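Local atomic coordinates of catalase (PDB entry 1M7S), a protein that decomposes hydrogen peroxide into water and oxygen with a heme cofactor, protecting cells from the toxic effects of the peroxide. Residues Q258-E263 with P280-K285; F187-G192 with K209-S214; E444-M449 with E466-D471; E167-L172 with Q410-A415. All coordinates share one frame; numbering follows the deposited sequence.

Contact 1: residues Q258-E263 with P280-K285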
loop_
_atom_site.group_PDB
_atom_site.type_symbol
_atom_site.label_atom_id
_atom_site.label_comp_id
_atom_site.label_asym_id
_atom_site.label_seq_id
_atom_site.Cartn_x
_atom_site.Cartn_y
_atom_site.Cartn_z
ATOM N N GLN A 258 -1.789 -28.003 31.551
ATOM C CA GLN A 258 -0.724 -28.792 32.154
ATOM C C GLN A 258 0.164 -27.749 32.812
ATOM O O GLN A 258 0.419 -26.701 32.181
ATOM C CB GLN A 258 0.171 -29.641 31.224
ATOM C CG GLN A 258 -0.513 -30.903 30.744
ATOM C CD GLN A 258 0.417 -31.550 29.717
ATOM O OE1 GLN A 258 0.633 -30.899 28.684
ATOM N NE2 GLN A 258 0.911 -32.748 29.969
ATOM N N VAL A 259 0.498 -27.915 34.086
ATOM C CA VAL A 259 1.175 -26.860 34.826
ATOM C C VAL A 259 2.499 -27.271 35.410
ATOM O O VAL A 259 2.504 -28.365 35.999
ATOM C CB VAL A 259 0.249 -26.436 36.019
ATOM C CG1 VAL A 259 0.775 -25.328 36.902
ATOM C CG2 VAL A 259 -1.120 -26.009 35.518
ATOM N N LEU A 260 3.524 -26.451 35.235
ATOM C CA LEU A 260 4.818 -26.684 35.861
ATOM C C LEU A 260 5.330 -25.380 36.468
ATOM O O LEU A 260 5.134 -24.255 35.966
ATOM C CB LEU A 260 5.899 -27.181 34.905
ATOM C CG LEU A 260 5.784 -28.574 34.297
ATOM C CD1 LEU A 260 6.858 -28.810 33.239
ATOM C CD2 LEU A 260 5.901 -29.648 35.353
ATOM N N LYS A 261 5.949 -25.491 37.664
ATOM C CA LYS A 261 6.591 -24.357 38.303
ATOM C C LYS A 261 7.972 -24.159 37.654
ATOM O O LYS A 261 8.639 -25.073 37.178
ATOM C CB LYS A 261 6.794 -24.662 39.797
ATOM C CG LYS A 261 5.546 -24.980 40.583
ATOM C CD LYS A 261 5.848 -24.997 42.073
ATOM C CE LYS A 261 5.231 -26.222 42.739
ATOM N NZ LYS A 261 3.769 -25.992 42.947
ATOM N N PRO A 262 8.476 -22.932 37.669
ATOM C CA PRO A 262 9.747 -22.506 37.122
ATOM C C PRO A 262 10.932 -23.332 37.602
ATOM O O PRO A 262 11.772 -23.808 36.831
ATOM C CB PRO A 262 9.891 -21.011 37.506
ATOM C CG PRO A 262 8.423 -20.614 37.538
ATOM C CD PRO A 262 7.729 -21.781 38.223
ATOM N N GLU A 263 10.956 -23.670 38.873
ATOM C CA GLU A 263 11.977 -24.477 39.539
ATOM C C GLU A 263 11.958 -25.956 39.189
ATOM O O GLU A 263 12.858 -26.742 39.539
ATOM C CB GLU A 263 11.720 -24.323 41.056
ATOM C CG GLU A 263 10.256 -24.400 41.408
ATOM C CD GLU A 263 9.440 -23.124 41.285
ATOM O OE1 GLU A 263 9.697 -22.087 40.702
ATOM O OE2 GLU A 263 8.388 -23.137 42.001
ATOM N N PRO A 280 4.946 -35.444 28.647
ATOM C CA PRO A 280 4.300 -36.732 28.722
ATOM C C PRO A 280 3.643 -37.076 30.042
ATOM O O PRO A 280 2.561 -37.679 29.981
ATOM C CB PRO A 280 5.352 -37.824 28.404
ATOM C CG PRO A 280 6.537 -37.020 27.957
ATOM C CD PRO A 280 6.338 -35.538 28.220
ATOM N N ASP A 281 4.248 -36.763 31.171
ATOM C CA ASP A 281 3.592 -37.205 32.416
ATOM C C ASP A 281 2.966 -36.120 33.272
ATOM O O ASP A 281 2.412 -36.468 34.339
ATOM C CB ASP A 281 4.618 -38.049 33.198
ATOM C CG ASP A 281 5.227 -39.140 32.341
ATOM O OD1 ASP A 281 4.479 -40.022 31.870
ATOM O OD2 ASP A 281 6.449 -39.057 32.060
ATOM N N VAL A 282 2.893 -34.873 32.815
ATOM C CA VAL A 282 2.264 -33.860 33.674
ATOM C C VAL A 282 0.756 -33.993 33.518
ATOM O O VAL A 282 0.251 -33.997 32.402
ATOM C CB VAL A 282 2.767 -32.465 33.295
ATOM C CG1 VAL A 282 2.213 -31.406 34.224
ATOM C CG2 VAL A 282 4.299 -32.440 33.361
ATOM N N PRO A 283 0.037 -34.035 34.619
ATOM C CA PRO A 283 -1.398 -34.206 34.621
ATOM C C PRO A 283 -2.127 -33.031 33.971
ATOM O O PRO A 283 -1.600 -31.923 34.062
ATOM C CB PRO A 283 -1.840 -34.360 36.088
ATOM C CG PRO A 283 -0.544 -34.343 36.868
ATOM C CD PRO A 283 0.638 -34.039 35.964
ATOM N N GLU A 284 -3.317 -33.248 33.412
ATOM C CA GLU A 284 -4.128 -32.156 32.849
ATOM C C GLU A 284 -5.321 -31.805 33.749
ATOM O O GLU A 284 -5.906 -32.692 34.357
ATOM C CB GLU A 284 -4.686 -32.560 31.478
ATOM C CG GLU A 284 -3.559 -32.884 30.485
ATOM C CD GLU A 284 -4.222 -33.115 29.129
ATOM O OE1 GLU A 284 -4.375 -34.303 28.799
ATOM O OE2 GLU A 284 -4.623 -32.139 28.456
ATOM N N LYS A 285 -5.720 -30.559 33.846
ATOM C CA LYS A 285 -6.842 -30.080 34.629
ATOM C C LYS A 285 -7.804 -29.297 33.725
ATOM O O LYS A 285 -7.377 -28.407 33.005
ATOM C CB LYS A 285 -6.344 -29.153 35.754
ATOM C CG LYS A 285 -7.414 -28.301 36.425
ATOM C CD LYS A 285 -6.937 -27.501 37.616
ATOM C CE LYS A 285 -8.173 -26.865 38.295
ATOM N NZ LYS A 285 -7.843 -26.386 39.672
HETATM O O HOH W 1 -0.774 -29.974 35.693
#
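The side-chain amide of Q258 reaches across to the backbone of V282: NE2 donates to V282 O over 2.8 Å, with an N-H...O angle of 178°. V282 O lies in the plane of the Q258 amide, whereas the donor is tilted 23° from the carbonyl plane of V282. The same NE2 is hydrogen-bonded to W279 O, so two main-chain carbonyls on the incoming loop fix how the amide is turned. Further back along the side chain, Q258 CG touches E284 CG at 3.6 Å; the E284 carboxylate itself turns to H211. A second polar link is indirect: one water accepts from V259 N at 2.9 Å and donates to P283 O at 2.7 Å. V282 packs with both methyls. With CG1 anti to its backbone N (chi1 -176°), CG1 lies 3.5 Å from the carbonyl oxygen V259 O, while CG2 meets CD2 of L260 at 3.8 Å. This is the surface end of two antiparallel neighbours in the beta-barrel of the catalase fold, strands 252-260 and 284-295; L260 also hydrogen-bonds through its backbone to Y207 of strand 205-214, and its side chain packs on the loop residues L265, F268 and W279.

Contact 2: residues F187-G192 with K209-S214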
loop_
_atom_site.group_PDB
_atom_site.type_symbol
_atom_site.label_atom_id
_atom_site.label_comp_id
_atom_site.label_asym_id
_atom_site.label_seq_id
_atom_site.Cartn_x
_atom_site.Cartn_y
_atom_site.Cartn_z
ATOM N N PHE A 187 -13.509 -32.611 14.378
ATOM C CA PHE A 187 -12.942 -33.877 14.761
ATOM C C PHE A 187 -11.424 -33.816 14.943
ATOM O O PHE A 187 -10.745 -34.771 14.610
ATOM C CB PHE A 187 -13.338 -34.956 13.728
ATOM C CG PHE A 187 -14.839 -34.966 13.541
ATOM C CD1 PHE A 187 -15.379 -34.493 12.351
ATOM C CD2 PHE A 187 -15.688 -35.406 14.531
ATOM C CE1 PHE A 187 -16.745 -34.468 12.135
ATOM C CE2 PHE A 187 -17.070 -35.379 14.344
ATOM C CZ PHE A 187 -17.608 -34.906 13.154
ATOM N N MET A 188 -10.956 -32.705 15.467
ATOM C CA MET A 188 -9.548 -32.563 15.790
ATOM C C MET A 188 -9.421 -31.867 17.153
ATOM O O MET A 188 -10.242 -31.008 17.490
ATOM C CB MET A 188 -8.703 -31.768 14.801
ATOM C CG MET A 188 -8.920 -30.284 14.652
ATOM S SD MET A 188 -8.008 -29.649 13.189
ATOM C CE MET A 188 -8.007 -27.927 13.741
ATOM N N ASP A 189 -8.287 -32.108 17.786
ATOM C CA ASP A 189 -8.012 -31.365 19.015
ATOM C C ASP A 189 -7.276 -30.080 18.641
ATOM O O ASP A 189 -6.931 -29.858 17.496
ATOM C CB ASP A 189 -7.127 -32.178 19.961
ATOM C CG ASP A 189 -7.824 -33.238 20.775
ATOM O OD1 ASP A 189 -9.047 -33.433 20.662
ATOM O OD2 ASP A 189 -7.093 -33.905 21.574
ATOM N N GLY A 190 -7.021 -29.232 19.636
ATOM C CA GLY A 190 -6.246 -28.015 19.418
ATOM C C GLY A 190 -5.218 -27.948 20.557
ATOM O O GLY A 190 -5.392 -28.531 21.648
ATOM N N ASN A 191 -4.066 -27.361 20.243
ATOM C CA ASN A 191 -2.998 -27.243 21.235
ATOM C C ASN A 191 -2.319 -25.895 21.102
ATOM O O ASN A 191 -2.091 -25.451 19.985
ATOM C CB ASN A 191 -1.944 -28.350 21.032
ATOM C CG ASN A 191 -2.478 -29.731 21.384
ATOM O OD1 ASN A 191 -2.578 -30.082 22.540
ATOM N ND2 ASN A 191 -2.883 -30.526 20.394
ATOM N N GLY A 192 -1.850 -25.282 22.203
ATOM C CA GLY A 192 -1.103 -24.037 22.164
ATOM C C GLY A 192 0.319 -24.266 21.676
ATOM O O GLY A 192 0.927 -23.310 21.183
ATOM N N LYS A 209 0.775 -25.431 29.514
ATOM C CA LYS A 209 0.416 -25.816 28.161
ATOM C C LYS A 209 -1.118 -25.903 28.073
ATOM O O LYS A 209 -1.799 -26.304 29.015
ATOM C CB LYS A 209 1.050 -27.134 27.804
ATOM C CG LYS A 209 2.511 -26.902 27.399
ATOM C CD LYS A 209 2.991 -28.239 26.809
ATOM C CE LYS A 209 4.429 -28.037 26.349
ATOM N NZ LYS A 209 4.638 -28.443 24.965
ATOM N N PHE A 210 -1.701 -25.486 26.956
ATOM C CA PHE A 210 -3.147 -25.510 26.730
ATOM C C PHE A 210 -3.534 -26.549 25.686
ATOM O O PHE A 210 -2.865 -26.702 24.649
ATOM C CB PHE A 210 -3.622 -24.160 26.156
ATOM C CG PHE A 210 -3.486 -23.006 27.100
ATOM C CD1 PHE A 210 -4.450 -22.793 28.097
ATOM C CD2 PHE A 210 -2.437 -22.123 27.023
ATOM C CE1 PHE A 210 -4.328 -21.740 28.975
ATOM C CE2 PHE A 210 -2.326 -21.055 27.871
ATOM C CZ PHE A 210 -3.273 -20.843 28.872
ATOM N N HIS A 211 -4.635 -27.238 25.896
ATOM C CA HIS A 211 -5.125 -28.321 25.070
ATOM C C HIS A 211 -6.649 -28.235 24.936
ATOM O O HIS A 211 -7.332 -28.348 25.977
ATOM C CB HIS A 211 -4.741 -29.678 25.699
ATOM C CG HIS A 211 -5.320 -30.908 25.050
ATOM N ND1 HIS A 211 -5.809 -31.971 25.800
ATOM C CD2 HIS A 211 -5.512 -31.256 23.759
ATOM C CE1 HIS A 211 -6.273 -32.903 24.968
ATOM N NE2 HIS A 211 -6.101 -32.515 23.719
ATOM N N TRP A 212 -7.082 -28.109 23.692
ATOM C CA TRP A 212 -8.524 -28.142 23.427
ATOM C C TRP A 212 -8.858 -29.593 23.102
ATOM O O TRP A 212 -8.426 -30.129 22.076
ATOM C CB TRP A 212 -8.929 -27.298 22.222
ATOM C CG TRP A 212 -8.831 -25.835 22.314
ATOM C CD1 TRP A 212 -7.943 -25.049 21.611
ATOM C CD2 TRP A 212 -9.650 -24.914 23.063
ATOM N NE1 TRP A 212 -8.158 -23.737 21.893
ATOM C CE2 TRP A 212 -9.216 -23.615 22.773
ATOM C CE3 TRP A 212 -10.721 -25.085 23.950
ATOM C CZ2 TRP A 212 -9.781 -22.464 23.307
ATOM C CZ3 TRP A 212 -11.287 -23.945 24.496
ATOM C CH2 TRP A 212 -10.831 -22.624 24.205
ATOM N N LYS A 213 -9.648 -30.248 23.965
ATOM C CA LYS A 213 -10.028 -31.632 23.738
ATOM C C LYS A 213 -11.375 -31.695 23.028
ATOM O O LYS A 213 -12.382 -31.207 23.566
ATOM C CB LYS A 213 -10.114 -32.448 25.044
ATOM C CG LYS A 213 -10.494 -33.901 24.753
ATOM C CD LYS A 213 -10.025 -34.845 25.839
ATOM C CE LYS A 213 -10.528 -36.257 25.478
ATOM N NZ LYS A 213 -9.598 -36.914 24.510
ATOM N N SER A 214 -11.360 -32.245 21.805
ATOM C CA SER A 214 -12.600 -32.357 21.052
ATOM C C SER A 214 -13.651 -33.253 21.725
ATOM O O SER A 214 -13.357 -34.401 22.061
ATOM C CB SER A 214 -12.332 -32.988 19.667
ATOM O OG SER A 214 -13.609 -33.095 19.015
HETATM O O HOH W 2 -11.243 -35.670 21.378
HETATM O O HOH W 3 -7.535 -36.042 22.855
HETATM O O HOH W 4 -1.116 -29.625 24.698
#
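D189 and H211 form a histidine-carboxylate hydrogen bond, NE2 donating to OD2 over 2.7 Å at an N-H...O angle of 169°. The acceptor lies in the imidazole plane, but the donor stands well above the carboxylate plane, and the two planes are 63° apart. The other carboxylate oxygen, OD1, takes the backbone N-H of S214 at 2.8 Å, also from above its plane.

Backbone bonds join the antiparallel strands, 190-191 lying along 205-214 in the beta-barrel sheet of the catalase fold. G190 and W212 are a hydrogen-bonded pair, G190 N to W212 O at 3.0 Å and W212 N to G190 O at 2.7 Å; G192 N to F210 O continues the ladder past the non-hydrogen-bonded pair N191 and H211. The edge of the W212 indole lies against G190 CA, and its ring stacks with that of F108.

N191 and H211 lie side by side, pointing the same way, their amide and imidazole planes 4° apart. N191 OD1 is 3.4 Å from H211 CD2, while N191 ND2 is hydrogen-bonded to N125 O.

Water joins the carboxylate to its surroundings: one molecule donates to D189 OD2 and accepts from K213 NZ, another bridges D189 OD1 and S214 O. With ND1 of H211 hydrogen-bonded to E284 OE2, both ring nitrogens face carboxylates, an environment that would probably favour a protonated, positively charged imidazole.

Contact 3: residues E444-M449 with E466-D471; sequences ESKNIM and EVAKGD
K446 and N447, adjacent on helix 443-456, each bond to the backbone of the turn that follows helix 458-467. K446 NZ donates to A468 O at 2.9 Å, nearly along the C=O axis (172°). N447 OD1 accepts from D471 N at 3.0 Å, with an N-H...O angle of 164° and the donor tilted somewhat from the amide's carbonyl plane. Beside these bonds, K446 CD lies 3.9 Å from G470 CA, and N447 OD1 is 3.5 Å from that same carbon. The contact lies within the C-terminal alpha-helical domain of the catalase, and the turn is a Schellman motif: K469 leaves helical geometry with positive phi, and the chain runs directly on into D471, the N-cap of helix 472-480, so that the lysine bonds at one helix end and the asparagine at the start of the next. The K446 chain bends at chi3, which places CE, and its ammonium is also hydrogen-bonded to A439 O, just beyond helix 424-438. D471 OD2 is held by S473 OG. Farther out, N447 packs on V475 and A468 on L438, while E444 OE2 forms a salt bridge with R380 of the second subunit.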
loop_
_atom_site.group_PDB
_atom_site.type_symbol
_atom_site.label_atom_id
_atom_site.label_comp_id
_atom_site.label_asym_id
_atom_site.label_seq_id
_atom_site.Cartn_x
_atom_site.Cartn_y
_atom_site.Cartn_z
ATOM N N GLU A 444 21.904 -38.414 -0.342
ATOM C CA GLU A 444 22.497 -38.061 0.941
ATOM C C GLU A 444 21.430 -37.590 1.938
ATOM O O GLU A 444 21.415 -38.071 3.074
ATOM C CB GLU A 444 23.589 -37.020 0.756
ATOM C CG GLU A 444 24.485 -36.771 1.947
ATOM C CD GLU A 444 25.584 -35.758 1.655
ATOM O OE1 GLU A 444 26.488 -36.076 0.833
ATOM O OE2 GLU A 444 25.572 -34.640 2.233
ATOM N N SER A 445 20.552 -36.672 1.561
ATOM C CA SER A 445 19.519 -36.215 2.515
ATOM C C SER A 445 18.551 -37.333 2.875
ATOM O O SER A 445 18.106 -37.394 4.019
ATOM C CB SER A 445 18.645 -35.094 1.910
ATOM O OG SER A 445 19.492 -33.971 1.748
ATOM N N LYS A 446 18.226 -38.175 1.902
ATOM C CA LYS A 446 17.289 -39.277 2.113
ATOM C C LYS A 446 17.838 -40.252 3.153
ATOM O O LYS A 446 17.103 -40.575 4.080
ATOM C CB LYS A 446 17.012 -40.036 0.811
ATOM C CG LYS A 446 16.109 -41.246 0.949
ATOM C CD LYS A 446 16.094 -42.147 -0.273
ATOM C CE LYS A 446 15.626 -41.460 -1.545
ATOM N NZ LYS A 446 15.562 -42.404 -2.705
ATOM N N ASN A 447 19.103 -40.692 3.063
ATOM C CA ASN A 447 19.570 -41.633 4.083
ATOM C C ASN A 447 19.717 -40.951 5.439
ATOM O O ASN A 447 19.562 -41.677 6.410
ATOM C CB ASN A 447 20.888 -42.302 3.679
ATOM C CG ASN A 447 20.619 -43.270 2.517
ATOM O OD1 ASN A 447 19.625 -43.973 2.478
ATOM N ND2 ASN A 447 21.542 -43.276 1.567
ATOM N N ILE A 448 19.962 -39.636 5.448
ATOM C CA ILE A 448 20.068 -38.952 6.756
ATOM C C ILE A 448 18.685 -38.880 7.403
ATOM O O ILE A 448 18.522 -39.108 8.606
ATOM C CB ILE A 448 20.694 -37.586 6.593
ATOM C CG1 ILE A 448 22.225 -37.733 6.372
ATOM C CG2 ILE A 448 20.410 -36.714 7.837
ATOM C CD1 ILE A 448 22.751 -36.324 5.992
ATOM N N MET A 449 17.679 -38.507 6.622
ATOM C CA MET A 449 16.298 -38.508 7.098
ATOM C C MET A 449 15.931 -39.879 7.644
ATOM O O MET A 449 15.274 -39.932 8.702
ATOM C CB MET A 449 15.329 -38.158 5.972
ATOM C CG MET A 449 15.239 -36.661 5.659
ATOM S SD MET A 449 14.927 -35.522 7.024
ATOM C CE MET A 449 13.473 -36.245 7.768
ATOM N N GLU A 466 12.466 -48.909 2.972
ATOM C CA GLU A 466 12.087 -49.778 1.869
ATOM C C GLU A 466 11.203 -49.022 0.859
ATOM O O GLU A 466 11.415 -49.063 -0.348
ATOM C CB GLU A 466 11.327 -51.004 2.355
ATOM N N VAL A 467 10.179 -48.314 1.359
ATOM C CA VAL A 467 9.298 -47.548 0.451
ATOM C C VAL A 467 10.059 -46.447 -0.261
ATOM O O VAL A 467 9.884 -46.204 -1.475
ATOM C CB VAL A 467 8.130 -46.952 1.285
ATOM C CG1 VAL A 467 7.218 -46.132 0.380
ATOM C CG2 VAL A 467 7.340 -48.040 1.970
ATOM N N ALA A 468 10.957 -45.724 0.414
ATOM C CA ALA A 468 11.683 -44.599 -0.150
ATOM C C ALA A 468 12.901 -45.059 -0.946
ATOM O O ALA A 468 13.585 -44.200 -1.469
ATOM C CB ALA A 468 12.182 -43.631 0.913
ATOM N N LYS A 469 13.201 -46.346 -0.904
ATOM C CA LYS A 469 14.381 -46.861 -1.607
ATOM C C LYS A 469 15.665 -46.248 -1.090
ATOM O O LYS A 469 16.554 -45.895 -1.858
ATOM C CB LYS A 469 14.270 -46.662 -3.113
ATOM C CG LYS A 469 12.991 -47.111 -3.779
ATOM C CD LYS A 469 12.583 -48.540 -3.525
ATOM C CE LYS A 469 11.237 -48.869 -4.160
ATOM N NZ LYS A 469 10.994 -48.094 -5.426
ATOM N N GLY A 470 15.851 -46.187 0.224
ATOM C CA GLY A 470 17.111 -45.726 0.800
ATOM C C GLY A 470 18.006 -46.939 1.003
ATOM O O GLY A 470 17.577 -48.060 0.720
ATOM N N ASP A 471 19.232 -46.739 1.439
ATOM C CA ASP A 471 20.233 -47.790 1.628
ATOM C C ASP A 471 20.268 -48.155 3.105
ATOM O O ASP A 471 20.862 -47.385 3.857
ATOM C CB ASP A 471 21.562 -47.181 1.165
ATOM C CG ASP A 471 22.783 -48.023 1.484
ATOM O OD1 ASP A 471 23.937 -47.534 1.338
ATOM O OD2 ASP A 471 22.598 -49.186 1.900
#

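Contact 4: residues E167-L172 with Q410-A415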
loop_
_atom_site.group_PDB
_atom_site.type_symbol
_atom_site.label_atom_id
_atom_site.label_comp_id
_atom_site.label_asym_id
_atom_site.label_seq_id
_atom_site.Cartn_x
_atom_site.Cartn_y
_atom_site.Cartn_z
ATOM N N GLU A 167 15.511 -32.269 15.046
ATOM C CA GLU A 167 14.407 -31.894 15.936
ATOM C C GLU A 167 13.039 -31.940 15.256
ATOM O O GLU A 167 11.999 -32.005 15.954
ATOM C CB GLU A 167 14.670 -30.562 16.610
ATOM C CG GLU A 167 14.691 -29.380 15.630
ATOM C CD GLU A 167 16.136 -29.053 15.198
ATOM O OE1 GLU A 167 16.376 -27.817 15.052
ATOM O OE2 GLU A 167 16.953 -30.003 14.942
ATOM N N ALA A 168 12.953 -31.969 13.918
ATOM C CA ALA A 168 11.668 -32.118 13.210
ATOM C C ALA A 168 11.078 -33.529 13.117
ATOM O O ALA A 168 9.917 -33.720 12.764
ATOM C CB ALA A 168 11.870 -31.668 11.785
ATOM N N THR A 169 11.798 -34.529 13.646
ATOM C CA THR A 169 11.389 -35.916 13.534
ATOM C C THR A 169 10.028 -36.185 14.150
ATOM O O THR A 169 9.168 -36.845 13.525
ATOM C CB THR A 169 12.456 -36.870 14.120
ATOM O OG1 THR A 169 13.699 -36.506 13.515
ATOM C CG2 THR A 169 12.245 -38.370 13.879
ATOM N N ARG A 170 9.787 -35.684 15.367
ATOM C CA ARG A 170 8.464 -36.014 15.979
ATOM C C ARG A 170 7.335 -35.390 15.177
ATOM O O ARG A 170 6.329 -36.058 14.883
ATOM C CB ARG A 170 8.509 -35.448 17.424
ATOM C CG ARG A 170 7.237 -35.830 18.219
ATOM C CD ARG A 170 7.099 -34.929 19.469
ATOM N NE ARG A 170 6.046 -35.571 20.266
ATOM C CZ ARG A 170 4.719 -35.632 20.122
ATOM N NH1 ARG A 170 4.034 -34.939 19.234
ATOM N NH2 ARG A 170 4.089 -36.420 21.000
ATOM N N THR A 171 7.413 -34.120 14.815
ATOM C CA THR A 171 6.298 -33.507 14.084
ATOM C C THR A 171 6.162 -33.987 12.654
ATOM O O THR A 171 5.039 -34.061 12.125
ATOM C CB THR A 171 6.281 -31.976 14.229
ATOM O OG1 THR A 171 6.398 -31.757 15.674
ATOM C CG2 THR A 171 5.002 -31.349 13.725
ATOM N N LEU A 172 7.230 -34.367 11.939
ATOM C CA LEU A 172 7.078 -34.997 10.640
ATOM C C LEU A 172 6.375 -36.341 10.774
ATOM O O LEU A 172 5.629 -36.759 9.889
ATOM C CB LEU A 172 8.472 -35.256 9.998
ATOM C CG LEU A 172 9.110 -33.931 9.557
ATOM C CD1 LEU A 172 10.576 -34.223 9.249
ATOM C CD2 LEU A 172 8.318 -33.411 8.354
ATOM N N GLN A 410 17.154 -34.133 22.961
ATOM C CA GLN A 410 16.352 -35.373 22.893
ATOM C C GLN A 410 15.498 -35.434 21.628
ATOM O O GLN A 410 14.260 -35.519 21.635
ATOM C CB GLN A 410 15.495 -35.446 24.168
ATOM C CG GLN A 410 14.898 -36.857 24.323
ATOM C CD GLN A 410 13.816 -36.855 25.397
ATOM O OE1 GLN A 410 12.629 -36.640 25.161
ATOM N NE2 GLN A 410 14.323 -37.084 26.632
ATOM N N ASN A 411 16.159 -35.444 20.459
ATOM C CA ASN A 411 15.384 -35.333 19.219
ATOM C C ASN A 411 14.625 -36.528 18.751
ATOM O O ASN A 411 13.816 -36.336 17.818
ATOM C CB ASN A 411 16.306 -34.917 18.045
ATOM C CG ASN A 411 16.876 -33.535 18.258
ATOM O OD1 ASN A 411 16.220 -32.584 18.710
ATOM N ND2 ASN A 411 18.141 -33.429 17.936
ATOM N N PHE A 412 14.874 -37.710 19.268
ATOM C CA PHE A 412 14.242 -38.910 18.720
ATOM C C PHE A 412 13.308 -39.675 19.645
ATOM O O PHE A 412 12.481 -40.456 19.153
ATOM C CB PHE A 412 15.360 -39.875 18.203
ATOM C CG PHE A 412 16.406 -39.150 17.398
ATOM C CD1 PHE A 412 17.650 -38.866 17.944
ATOM C CD2 PHE A 412 16.093 -38.653 16.142
ATOM C CE1 PHE A 412 18.601 -38.140 17.226
ATOM C CE2 PHE A 412 17.064 -37.941 15.425
ATOM C CZ PHE A 412 18.310 -37.682 15.954
ATOM N N LYS A 413 13.369 -39.531 20.961
ATOM C CA LYS A 413 12.625 -40.360 21.902
ATOM C C LYS A 413 11.120 -40.290 21.795
ATOM O O LYS A 413 10.384 -41.262 21.636
ATOM C CB LYS A 413 13.039 -40.040 23.368
ATOM C CG LYS A 413 12.345 -40.964 24.372
ATOM C CD LYS A 413 12.554 -40.515 25.799
ATOM C CE LYS A 413 12.175 -41.612 26.804
ATOM N NZ LYS A 413 13.171 -41.539 27.934
ATOM N N GLN A 414 10.619 -39.039 21.724
ATOM C CA GLN A 414 9.173 -38.800 21.668
ATOM C C GLN A 414 8.609 -39.237 20.328
ATOM O O GLN A 414 7.460 -39.691 20.238
ATOM C CB GLN A 414 8.878 -37.333 22.008
ATOM C CG GLN A 414 8.759 -37.138 23.532
ATOM C CD GLN A 414 8.228 -35.748 23.902
ATOM O OE1 GLN A 414 7.650 -35.111 23.013
ATOM N NE2 GLN A 414 8.435 -35.316 25.160
ATOM N N ALA A 415 9.433 -39.132 19.282
ATOM C CA ALA A 415 9.003 -39.558 17.947
ATOM C C ALA A 415 8.831 -41.077 17.945
ATOM O O ALA A 415 7.910 -41.577 17.316
ATOM C CB ALA A 415 10.084 -39.189 16.923
HETATM O O HOH W 5 11.738 -34.443 17.172
HETATM O O HOH W 6 13.545 -32.636 18.913
HETATM O O HOH W 7 5.582 -38.778 21.959
#
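E167 meets N411 through its CB, which lies 3.3 Å from N411 OD1. That oxygen is hydrogen-bonded to R132 NH1, and a water lies 2.7 Å from N411 OD1 as well. A second water accepts from R170 N and lies close to both E167 O and N411 O, so one molecule links these three backbone groups where the two segments come together.

T169 turns its methyl group to the other helix: CG2, anti to the backbone N, packs on A415 CB at 3.8 Å. Its OG1 sits obliquely to the F412 ring, 4.1 Å from CE2, and is hydrogen-bonded to P166 O.

R170 makes the broadest contact. R170 CA touches A415 CB at 3.7 Å; the CA atoms of R170 and A415, 4.1 Å apart, are the nearest across the segments. The chain then runs extended from CG to NE, with CG anti to the backbone N (chi1 -175°), past A415 to Q414. There R170 NE gives a weak hydrogen bond to Q414 OE1, 3.2 Å long and bent to 128°; guanidinium and amide planes stand 87° apart. Q414 OE1 also accepts from I278 N, and R170 NH1 bonds to T128 OG1. One more water accepts from R170 NH2 and donates to Q414 O.

The contact joins the catalase domain to the C-terminal helices, near Y452 and E456 of helix 443-456. Its chemistry is mixed: methyl contacts of T169 and A415 are consistent with the close spacing, while the buried guanidinium has T128 OG1 and a water as partners besides a weak bond to Q414.

In the fold
Contacts 1 and 2 belong to one antiparallel sheet and touch through bonds of E284 and Q258, E284 OE2 lying 2.9 Å from H211 ND1 and Q258 O 3.0 Å from K209 N. Contact 2 is nearer the chemistry, with the N191 side chain about 6 Å from that of N124, a predicted active-site residue, and G192 about 6 Å from the bound heme. Contact 4 lies between the beta-barrel part and the C-terminal helices; it meets contact 1 where P280 CD packs 3.7 Å from Q414 NE2, and contact 3 where L172 CD1 meets M449 CE at 3.8 Å. Contact 3 is remote, its nearest atoms about 21 Å from those of contacts 1 and 2.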